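Local coordinates for protein porin (Pseudomonas aeruginosa, PDB 3T24) that forms a beta-barrel channel of the OprD family in the bacterial outer membrane and probably lets small carboxylate-bearing substrates pass across it, at residues F304-K307 and D308-S311. Numbering follows the deposited sequence.
Sequences FANK and DEKS
Glu309 lays its extended side chain back across the backbone of Phe304 and Ala305, beside the side chain of Asn306, at a type II beta turn that runs from Asn306 to Glu309. The turn reverses the long loop after barrel strand 270-280 and leads it into strand 310-319 of this OprD-family barrel. Its closing bond goes from Glu309 N to Asn306 O, 2.9 Å. CG of Glu309 stands anti to its own backbone N (chi1 -174°), which sends the carboxylate back over the incoming loop. There Glu309 OE1 is gripped twice by one residue: Asn306 N reaches its anti side at 3.0 Å and Asn306 ND2 its syn side at 2.8 Å. The amide and carboxylate planes are nearly parallel, 15° apart, and the two bonds to one oxygen should limit the turning of the buried carboxylate. Asn306 OD1 accepts from Lys178 N, so both ends of the amide are held. The other oxygen, OE2 of Glu309, comes to 3.2 Å from Phe304 CD1, the ring and carboxylate planes steeply inclined. OE2 also lies close to Glu351 OE2 of strand 348-361, a pairing of acids that might raise the proton affinity of one of them. At the turn's corner Lys307 and Asp308 run side by side; the lysine chain is straight until it bends at its last torsion (chi4 -52°), bringing Lys307 NZ to 3.0 Å from Asp308 OD2 in a salt bridge. The stronger partner of that ammonium is Asp341 OD2 of strand 328-341, in another salt bridge. Beyond the turn, Ser311 CB packs obliquely against the Phe304 ring, while Ser311 OG is hydrogen-bonded to Asn297 ND2; a water lies between Ser311 OG and Phe304 O, 2.7 Å from Phe304 O.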
# COMPACT_ATOMS: atom_id res chain seq x y z
N PHE A 304 11.07 5.15 6.22
CA PHE A 304 11.74 6.42 6.47
C PHE A 304 10.84 7.40 7.17
O PHE A 304 10.86 8.60 6.91
CB PHE A 304 12.30 6.99 5.16
CG PHE A 304 13.35 6.11 4.57
CD1 PHE A 304 14.67 6.32 4.85
CD2 PHE A 304 12.99 5.00 3.81
CE1 PHE A 304 15.65 5.47 4.34
CE2 PHE A 304 13.94 4.16 3.31
CZ PHE A 304 15.28 4.39 3.58
N ALA A 305 10.06 6.85 8.10
CA ALA A 305 9.04 7.60 8.80
C ALA A 305 9.30 7.70 10.30
O ALA A 305 8.35 7.81 11.07
CB ALA A 305 7.68 6.95 8.54
N ASN A 306 10.56 7.63 10.72
CA ASN A 306 10.94 7.82 12.12
C ASN A 306 10.88 9.29 12.56
O ASN A 306 10.87 10.19 11.72
CB ASN A 306 12.34 7.23 12.40
CG ASN A 306 12.41 5.72 12.15
OD1 ASN A 306 11.89 4.93 12.94
ND2 ASN A 306 13.07 5.32 11.06
N LYS A 307 10.82 9.53 13.86
CA LYS A 307 10.77 10.89 14.40
C LYS A 307 11.86 11.78 13.77
O LYS A 307 13.03 11.41 13.74
CB LYS A 307 10.92 10.85 15.91
CG LYS A 307 10.94 12.23 16.61
CD LYS A 307 11.10 12.03 18.11
CE LYS A 307 10.92 13.31 18.94
NZ LYS A 307 11.79 14.36 18.40
N ASP A 308 11.44 12.92 13.22
CA ASP A 308 12.35 13.91 12.63
C ASP A 308 13.05 13.47 11.35
O ASP A 308 13.82 14.24 10.76
CB ASP A 308 13.41 14.39 13.64
CG ASP A 308 12.80 15.01 14.88
OD1 ASP A 308 11.75 15.68 14.80
OD2 ASP A 308 13.39 14.82 15.96
N GLU A 309 12.81 12.24 10.92
CA GLU A 309 13.52 11.74 9.75
C GLU A 309 13.28 12.58 8.49
O GLU A 309 12.15 12.93 8.17
CB GLU A 309 13.19 10.26 9.52
CG GLU A 309 14.00 9.60 8.40
CD GLU A 309 14.00 8.09 8.51
OE1 GLU A 309 13.21 7.55 9.31
OE2 GLU A 309 14.80 7.45 7.79
N LYS A 310 14.37 12.91 7.80
CA LYS A 310 14.30 13.51 6.47
C LYS A 310 14.95 12.51 5.54
O LYS A 310 15.96 11.90 5.90
CB LYS A 310 15.12 14.81 6.38
CG LYS A 310 14.76 15.87 7.41
N SER A 311 14.41 12.37 4.34
CA SER A 311 14.94 11.40 3.39
C SER A 311 14.80 11.88 1.95
O SER A 311 13.88 12.63 1.60
CB SER A 311 14.26 10.03 3.58
OG SER A 311 12.86 10.11 3.35
O HOH W 1 11.78 10.86 5.83
O HOH W 2 10.59 17.11 16.83